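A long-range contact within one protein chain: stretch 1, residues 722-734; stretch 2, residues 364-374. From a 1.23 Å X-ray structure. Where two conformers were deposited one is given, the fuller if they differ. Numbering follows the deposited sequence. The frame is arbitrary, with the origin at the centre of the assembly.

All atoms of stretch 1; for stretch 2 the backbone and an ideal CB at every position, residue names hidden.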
ATOM      1  N   GLU A 722       0.152   4.001  31.459  1.00 25.76           N
ATOM      2  CA  GLU A 722       1.224   4.877  31.013  1.00 24.02           C
ATOM      3  C   GLU A 722       2.351   4.065  30.377  1.00 25.08           C
ATOM      4  O   GLU A 722       2.792   3.078  30.950  1.00 26.95           O
ATOM      5  CB  GLU A 722       1.744   5.685  32.213  1.00 32.09           C
ATOM      6  CG  GLU A 722       2.750   6.765  31.814  1.00 27.77           C
ATOM      7  CD  GLU A 722       3.264   7.576  32.985  1.00 47.28           C
ATOM      8  OE1 GLU A 722       2.660   7.523  34.069  1.00 42.19           O
ATOM      9  OE2 GLU A 722       4.279   8.272  32.810  1.00 51.19           O
ATOM     10  N   PRO A 723       2.805   4.462  29.193  1.00 23.21           N
ATOM     11  CA  PRO A 723       3.992   3.869  28.592  1.00 24.31           C
ATOM     12  C   PRO A 723       5.193   3.953  29.515  1.00 20.94           C
ATOM     13  O   PRO A 723       5.243   4.817  30.385  1.00 25.19           O
ATOM     14  CB  PRO A 723       4.211   4.729  27.329  1.00 25.00           C
ATOM     15  CG  PRO A 723       2.839   5.220  27.009  1.00 25.45           C
ATOM     16  CD  PRO A 723       2.201   5.490  28.334  1.00 23.88           C
ATOM     17  N   ASN A 724       6.163   3.089  29.245  1.00 27.10           N
ATOM     18  CA  ASN A 724       7.448   3.041  29.943  1.00 29.62           C
ATOM     19  C   ASN A 724       8.420   4.171  29.576  1.00 23.35           C
ATOM     20  O   ASN A 724       9.564   3.906  29.204  1.00 24.25           O
ATOM     21  CB  ASN A 724       8.114   1.651  29.733  1.00 28.40           C
ATOM     22  CG  ASN A 724       8.226   1.237  28.265  1.00 36.58           C
ATOM     23  OD1 ASN A 724       7.305   1.437  27.457  1.00 35.54           O
ATOM     24  ND2 ASN A 724       9.357   0.617  27.921  1.00 29.33           N
ATOM     25  N   PHE A 725       7.987   5.432  29.680  1.00 24.78           N
ATOM     26  CA  PHE A 725       8.807   6.550  29.195  1.00 23.38           C
ATOM     27  C   PHE A 725      10.135   6.620  29.965  1.00 26.31           C
ATOM     28  O   PHE A 725      11.152   7.057  29.429  1.00 23.72           O
ATOM     29  CB  PHE A 725       8.098   7.902  29.372  1.00 23.36           C
ATOM     30  CG  PHE A 725       6.809   8.054  28.600  1.00 23.67           C
ATOM     31  CD1 PHE A 725       5.613   8.288  29.287  1.00 27.63           C
ATOM     32  CD2 PHE A 725       6.782   8.034  27.194  1.00 23.76           C
ATOM     33  CE1 PHE A 725       4.417   8.461  28.598  1.00 26.97           C
ATOM     34  CE2 PHE A 725       5.591   8.244  26.509  1.00 23.75           C
ATOM     35  CZ  PHE A 725       4.407   8.443  27.224  1.00 24.80           C
ATOM     36  N   GLU A 726      10.112   6.220  31.227  1.00 26.23           N
ATOM     37  CA  GLU A 726      11.304   6.263  32.076  1.00 28.01           C
ATOM     38  C   GLU A 726      12.462   5.405  31.557  1.00 28.01           C
ATOM     39  O   GLU A 726      13.616   5.653  31.919  1.00 33.87           O
ATOM     40  CB  GLU A 726      10.958   5.869  33.531  1.00 36.23           C
ATOM     41  CG  GLU A 726      10.679   4.374  33.740  1.00 43.89           C
ATOM     42  CD  GLU A 726       9.300   3.920  33.262  1.00 59.51           C
ATOM     43  OE1 GLU A 726       8.461   4.780  32.919  1.00 41.22           O
ATOM     44  OE2 GLU A 726       9.054   2.691  33.229  1.00 46.71           O
ATOM     45  N   ASP A 727      12.154   4.412  30.721  1.00 26.36           N
ATOM     46  CA  ASP A 727      13.155   3.527  30.141  1.00 27.54           C
ATOM     47  C   ASP A 727      13.864   4.168  28.923  1.00 23.00           C
ATOM     48  O   ASP A 727      14.869   3.643  28.447  1.00 26.42           O
ATOM     49  CB  ASP A 727      12.512   2.199  29.686  1.00 25.87           C
ATOM     50  CG  ASP A 727      12.048   1.327  30.828  1.00 39.13           C
ATOM     51  OD1 ASP A 727      12.335   1.653  31.994  1.00 58.74           O
ATOM     52  OD2 ASP A 727      11.397   0.270  30.630  1.00 46.09           O
ATOM     53  N   TYR A 728      13.328   5.267  28.386  1.00 22.12           N
ATOM     54  CA  TYR A 728      13.936   5.949  27.239  1.00 25.07           C
ATOM     55  C   TYR A 728      14.959   6.965  27.687  1.00 27.34           C
ATOM     56  O   TYR A 728      14.630   7.977  28.341  1.00 30.71           O
ATOM     57  CB  TYR A 728      12.876   6.621  26.384  1.00 23.43           C
ATOM     58  CG  TYR A 728      13.445   7.330  25.181  1.00 22.85           C
ATOM     59  CD1 TYR A 728      13.783   6.632  24.032  1.00 20.19           C
ATOM     60  CD2 TYR A 728      13.652   8.704  25.189  1.00 25.71           C
ATOM     61  CE1 TYR A 728      14.309   7.259  22.917  1.00 20.78           C
ATOM     62  CE2 TYR A 728      14.169   9.351  24.062  1.00 21.31           C
ATOM     63  CZ  TYR A 728      14.500   8.614  22.936  1.00 20.97           C
ATOM     64  OH  TYR A 728      15.011   9.222  21.817  1.00 22.35           O
ATOM     65  N   THR A 729      16.212   6.645  27.395  1.00 37.98           N
ATOM     66  CA  THR A 729      17.280   7.592  27.515  1.00 48.51           C
ATOM     67  C   THR A 729      17.853   7.832  26.127  1.00 39.93           C
ATOM     68  O   THR A 729      18.112   6.902  25.328  1.00 59.72           O
ATOM     69  CB  THR A 729      18.382   7.170  28.533  1.00 66.61           C
ATOM     70  OG1 THR A 729      19.514   8.044  28.387  1.00 72.90           O
ATOM     71  CG2 THR A 729      18.938   5.753  28.262  1.00 58.78           C
ATOM     72  N   TYR A 730      18.096   9.112  25.860  0.70 41.87           N
ATOM     73  CA  TYR A 730      18.713   9.553  24.621  0.70 60.57           C
ATOM     74  C   TYR A 730      20.112   8.957  24.481  0.70 36.96           C
ATOM     75  O   TYR A 730      20.803   8.709  25.458  0.70 33.77           O
ATOM     76  CB  TYR A 730      18.782  11.087  24.581  0.70 36.90           C
ATOM     77  CG  TYR A 730      19.316  11.647  23.280  0.70 38.51           C
ATOM     78  CD1 TYR A 730      18.459  11.983  22.232  0.70 32.01           C
ATOM     79  CD2 TYR A 730      20.684  11.834  23.099  0.70 36.91           C
ATOM     80  CE1 TYR A 730      18.967  12.483  21.029  0.70 40.53           C
ATOM     81  CE2 TYR A 730      21.196  12.332  21.918  0.70 38.53           C
ATOM     82  CZ  TYR A 730      20.338  12.655  20.884  0.70 33.19           C
ATOM     83  OH  TYR A 730      20.864  13.146  19.717  0.70 40.46           O
ATOM     84  N   GLY A 731      20.507   8.713  23.243  0.70 22.23           N
ATOM     85  CA  GLY A 731      21.855   8.288  22.934  0.70 26.57           C
ATOM     86  C   GLY A 731      21.873   6.974  22.196  0.70 22.24           C
ATOM     87  O   GLY A 731      20.844   6.275  22.062  0.70 21.93           O
ATOM     88  N   ARG A 732      23.054   6.639  21.693  0.70 22.54           N
ATOM     89  CA  ARG A 732      23.240   5.494  20.817  0.70 25.20           C
ATOM     90  C   ARG A 732      23.736   4.252  21.576  0.70 26.09           C
ATOM     91  O   ARG A 732      24.574   3.504  21.081  0.70 31.93           O
ATOM     92  CB  ARG A 732      24.164   5.890  19.666  0.70 24.78           C
ATOM     93  CG  ARG A 732      23.542   6.996  18.792  0.70 26.29           C
ATOM     94  CD  ARG A 732      24.439   7.512  17.690  0.70 31.14           C
ATOM     95  NE  ARG A 732      24.901   6.418  16.876  0.70 25.52           N
ATOM     96  CZ  ARG A 732      26.060   6.387  16.235  0.70 29.06           C
ATOM     97  NH1 ARG A 732      26.906   7.410  16.268  0.70 43.12           N
ATOM     98  NH2 ARG A 732      26.364   5.320  15.533  0.70 23.06           N
ATOM     99  N   GLY A 733      23.165   4.024  22.753  0.70 29.54           N
ATOM    100  CA  GLY A 733      23.483   2.866  23.584  0.70 28.08           C
ATOM    101  C   GLY A 733      24.414   3.161  24.743  0.70 32.17           C
ATOM    102  O   GLY A 733      25.233   4.088  24.676  0.70 36.10           O
ATOM    103  N   THR A 734      24.308   2.358  25.798  0.70 26.63           N
ATOM    104  CA  THR A 734      25.217   2.458  26.941  0.70 27.47           C
ATOM    105  C   THR A 734      26.485   1.667  26.646  0.70 25.05           C
ATOM    106  O   THR A 734      26.409   0.488  26.318  0.70 31.38           O
ATOM    107  CB  THR A 734      24.555   1.900  28.210  0.70 46.46           C
ATOM    108  OG1 THR A 734      23.380   2.660  28.542  0.70 43.99           O
ATOM    109  CG2 THR A 734      25.475   2.091  29.428  0.70 51.40           C
ATOM    110  N   UNK A 364      22.299  -0.593  12.698  1.00 15.30           N
ATOM    111  CA  UNK A 364      22.033  -1.229  13.982  1.00 14.95           C
ATOM    112  C   UNK A 364      22.739  -0.624  15.186  1.00 15.93           C
ATOM    113  O   UNK A 364      22.749  -1.227  16.265  1.00 17.81           O
ATOM    114  CB  UNK A 364      22.418  -2.707  13.888  1.00 14.95           C
ATOM    115  N   UNK A 365      23.314   0.557  15.004  1.00 16.75           N
ATOM    116  CA  UNK A 365      24.072   1.230  16.066  1.00 17.19           C
ATOM    117  C   UNK A 365      23.514   2.603  16.396  1.00 17.53           C
ATOM    118  O   UNK A 365      24.267   3.523  16.718  1.00 17.89           O
ATOM    119  CB  UNK A 365      25.541   1.363  15.661  1.00 17.19           C
ATOM    120  N   UNK A 366      22.183   2.703  16.392  1.00 16.08           N
ATOM    121  CA  UNK A 366      21.493   3.977  16.573  1.00 16.73           C
ATOM    122  C   UNK A 366      20.763   4.034  17.904  1.00 16.98           C
ATOM    123  O   UNK A 366      21.340   3.679  18.956  1.00 18.41           O
ATOM    124  CB  UNK A 366      20.506   4.214  15.428  1.00 16.73           C
ATOM    125  N   UNK A 367      19.537   4.552  17.917  1.00 18.66           N
ATOM    126  CA  UNK A 367      18.910   5.000  19.160  1.00 17.45           C
ATOM    127  C   UNK A 367      17.766   4.106  19.588  1.00 18.13           C
ATOM    128  O   UNK A 367      17.256   3.317  18.808  1.00 18.34           O
ATOM    129  CB  UNK A 367      18.404   6.436  19.007  1.00 17.45           C
ATOM    130  N   UNK A 368      17.332   4.278  20.830  1.00 18.59           N
ATOM    131  CA  UNK A 368      16.158   3.585  21.376  1.00 18.69           C
ATOM    132  C   UNK A 368      14.863   4.110  20.727  1.00 17.86           C
ATOM    133  O   UNK A 368      14.805   5.252  20.244  1.00 18.44           O
ATOM    134  CB  UNK A 368      16.097   3.761  22.895  1.00 18.69           C
ATOM    135  N   UNK A 369      13.826   3.278  20.783  1.00 16.39           N
ATOM    136  CA  UNK A 369      12.450   3.640  20.433  1.00 17.40           C
ATOM    137  C   UNK A 369      11.820   4.465  21.560  1.00 17.52           C
ATOM    138  O   UNK A 369      12.066   4.221  22.728  1.00 18.37           O
ATOM    139  CB  UNK A 369      11.616   2.387  20.158  1.00 17.40           C
ATOM    140  N   UNK A 370      10.977   5.422  21.179  1.00 17.48           N
ATOM    141  CA  UNK A 370      10.214   6.262  22.130  1.00 16.97           C
ATOM    142  C   UNK A 370       8.912   5.557  22.445  1.00 16.02           C
ATOM    143  O   UNK A 370       8.037   5.455  21.584  1.00 17.17           O
ATOM    144  CB  UNK A 370       9.948   7.659  21.566  1.00 16.97           C
ATOM    145  N   UNK A 371       8.755   5.076  23.674  1.00 16.83           N
ATOM    146  CA  UNK A 371       7.524   4.380  24.047  1.00 18.28           C
ATOM    147  C   UNK A 371       6.273   5.221  23.789  1.00 17.98           C
ATOM    148  O   UNK A 371       6.292   6.449  23.949  1.00 19.73           O
ATOM    149  CB  UNK A 371       7.580   3.983  25.524  1.00 18.28           C
ATOM    150  N   UNK A 372       5.198   4.543  23.406  1.00 18.22           N
ATOM    151  CA  UNK A 372       3.897   5.148  23.190  1.00 17.54           C
ATOM    152  C   UNK A 372       3.749   5.822  21.844  1.00 16.41           C
ATOM    153  O   UNK A 372       2.632   5.893  21.327  1.00 19.00           O
ATOM    154  CB  UNK A 372       3.617   6.168  24.296  1.00 17.54           C
ATOM    155  N   UNK A 373       4.851   6.309  21.271  1.00 17.00           N
ATOM    156  CA  UNK A 373       4.829   7.089  20.052  1.00 17.14           C
ATOM    157  C   UNK A 373       5.407   6.313  18.875  1.00 16.37           C
ATOM    158  O   UNK A 373       4.795   6.183  17.822  1.00 18.59           O
ATOM    159  CB  UNK A 373       5.601   8.395  20.251  1.00 17.14           C
ATOM    160  N   UNK A 374       6.608   5.790  19.053  1.00 15.86           N
ATOM    161  CA  UNK A 374       7.224   4.989  18.010  1.00 15.57           C
ATOM    162  C   UNK A 374       6.554   3.622  17.852  1.00 14.98           C
ATOM    163  O   UNK A 374       6.549   3.079  16.740  1.00 15.72           O
ATOM    164  CB  UNK A 374       8.713   4.807  18.310  1.00 15.57           C
TER

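Position 364 lies out of reach of stretch 1, which therefore says nothing about its side chain. It is glycine.

At position 365 the CA-to-CB bond points sideways, and the ideal CB is 4.0 Å from Arg 732 NH2. A polar or acidic side chain would suit a neighbouring guanidinium, but the backbone already serves it. Arg 732 NE and NH2 each donate a hydrogen bond to the carbonyl O of position 365, both at 3.0 Å, so one acceptor takes both. The residue is Asn 365.

Position 366 turns its CB away from stretch 1. Its carbonyl O makes a CA-H...O contact with Arg 732 CA at 3.2 Å. Nearby charge would favour an acid, and a long side chain could curl back. The deposited residue is Arg 366, which does curl back despite its charge. Its guanidinium lies flat on that of Arg 732, centres 3.9 Å apart and planes at 5°. The like charges come close, with Arg 366 NH1 3.3 Å from Arg 732 NH2, but two donors cannot bond to each other.

At position 367 CB points sideways, 3.9 Å from Gly 731 O. Beyond it lie the aliphatic part of Arg 732 and the ring of Tyr 730. A large apolar or aromatic side chain would fit. It is Phe 367. Arg 732 CG sits over the face of its ring, 3.8 Å from the centroid. Phe 367 CE2 lies over one face of the Tyr 730 ring, 3.8 Å from Tyr 730 CZ.

Position 368 points toward stretch 1, with CB 3.9 Å from Tyr 728 CD1 and 4.5 Å from Thr 729 O. A small side chain, perhaps a polar one, would suit. Ser 368 is found. A water donates to Ser 368 OG at 2.7 Å and to Asp 727 O at 3.0 Å. Another joins Ser 368 O to Tyr 728 OH, 2.7 Å from each.

Position 369 points away, so stretch 1 sets little limit; it is Leu 369.

At position 370 CB points sideways, 4.6 Å from Tyr 728 CE1. A modest apolar side chain would cover that ring. Val 370 does so, with CG2 over one face, 4.0 Å from the centroid.

Position 371 points toward stretch 1. CB is only 3.2 Å from Asn 724 OD1 and 3.9 Å from Pro 723 CB. A compact side chain is needed, and phi of -55° allows proline. Pro 371 packs its CD 3.8 Å from Tyr 728 CB.

At position 372 phi is 81°, and an ideal CB would clash with Pro 723 CG at 3.0 Å. Both facts favour glycine, and Gly 372 it is.

Position 373 has CB sideways, and an aromatic could extend to Phe 725. Tyr 373 CE1 meets Phe 725 CE2 at 4.0 Å.

Position 374 makes no contact. Asp 374 OD2 instead accepts from Val 370 N at 2.9 Å.

Stretch 2, residues 364-374: GNRFSLVPGYD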
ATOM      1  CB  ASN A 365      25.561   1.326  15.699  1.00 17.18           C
ATOM      2  CG  ASN A 365      25.800   2.078  14.412  1.00 16.93           C
ATOM      3  OD1 ASN A 365      24.850   2.477  13.724  1.00 17.13           O
ATOM      4  ND2 ASN A 365      27.081   2.236  14.043  1.00 18.05           N
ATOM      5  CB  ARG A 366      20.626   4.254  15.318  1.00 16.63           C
ATOM      6  CG  ARG A 366      21.457   4.208  14.033  1.00 19.12           C
ATOM      7  CD  ARG A 366      22.535   5.294  13.969  1.00 18.68           C
ATOM      8  NE  ARG A 366      23.494   4.993  12.944  1.00 18.43           N
ATOM      9  CZ  ARG A 366      24.532   5.778  12.666  1.00 18.56           C
ATOM     10  NH1 ARG A 366      24.645   6.986  13.221  1.00 25.76           N
ATOM     11  NH2 ARG A 366      25.441   5.361  11.840  1.00 21.83           N
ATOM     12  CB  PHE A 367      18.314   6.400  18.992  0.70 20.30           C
ATOM     13  CG  PHE A 367      19.296   7.467  18.585  0.70 20.01           C
ATOM     14  CD1 PHE A 367      19.552   7.722  17.239  0.70 21.63           C
ATOM     15  CD2 PHE A 367      19.879   8.290  19.550  0.70 21.53           C
ATOM     16  CE1 PHE A 367      20.416   8.729  16.864  0.70 21.51           C
ATOM     17  CE2 PHE A 367      20.747   9.313  19.180  0.70 23.91           C
ATOM     18  CZ  PHE A 367      21.007   9.544  17.839  0.70 25.78           C
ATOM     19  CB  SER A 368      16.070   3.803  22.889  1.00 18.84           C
ATOM     20  OG  SER A 368      17.164   3.236  23.562  1.00 21.03           O
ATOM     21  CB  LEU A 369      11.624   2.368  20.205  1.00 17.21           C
ATOM     22  CG  LEU A 369      12.019   1.530  19.019  1.00 16.17           C
ATOM     23  CD1 LEU A 369      11.530   0.103  19.166  1.00 17.81           C
ATOM     24  CD2 LEU A 369      11.518   2.147  17.766  1.00 16.75           C
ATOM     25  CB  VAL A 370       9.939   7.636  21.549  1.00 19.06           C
ATOM     26  CG1 VAL A 370       9.131   8.455  22.526  1.00 19.21           C
ATOM     27  CG2 VAL A 370      11.296   8.337  21.149  1.00 19.25           C
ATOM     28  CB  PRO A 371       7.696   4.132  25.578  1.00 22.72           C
ATOM     29  CG  PRO A 371       9.181   4.066  25.746  1.00 21.36           C
ATOM     30  CD  PRO A 371       9.705   5.115  24.815  1.00 19.67           C
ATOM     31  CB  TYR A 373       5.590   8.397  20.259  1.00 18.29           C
ATOM     32  CG  TYR A 373       4.831   9.366  21.144  1.00 18.15           C
ATOM     33  CD1 TYR A 373       4.901   9.285  22.522  1.00 19.28           C
ATOM     34  CD2 TYR A 373       3.986  10.325  20.585  1.00 19.63           C
ATOM     35  CE1 TYR A 373       4.168  10.144  23.313  1.00 22.81           C
ATOM     36  CE2 TYR A 373       3.254  11.208  21.382  1.00 18.86           C
ATOM     37  CZ  TYR A 373       3.350  11.096  22.746  1.00 23.13           C
ATOM     38  OH  TYR A 373       2.692  11.946  23.601  1.00 55.42           O
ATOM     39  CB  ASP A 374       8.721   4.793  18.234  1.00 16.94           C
ATOM     40  CG  ASP A 374       9.554   6.003  17.883  1.00 15.52           C
ATOM     41  OD1 ASP A 374       9.138   6.863  17.071  1.00 16.04           O
ATOM     42  OD2 ASP A 374      10.682   6.137  18.423  1.00 16.06           O
TER
HETATM   43  O   HOH W   1      14.787   7.857  19.512  1.00 18.83           O
HETATM   44  O   HOH W   2      18.413   6.253  22.698  1.00 26.34           O
HETATM   45  O   HOH W   3      16.797   4.122  26.137  1.00 35.64           O
HETATM   46  O   HOH W   4      20.190   3.007  22.295  1.00 44.16           O
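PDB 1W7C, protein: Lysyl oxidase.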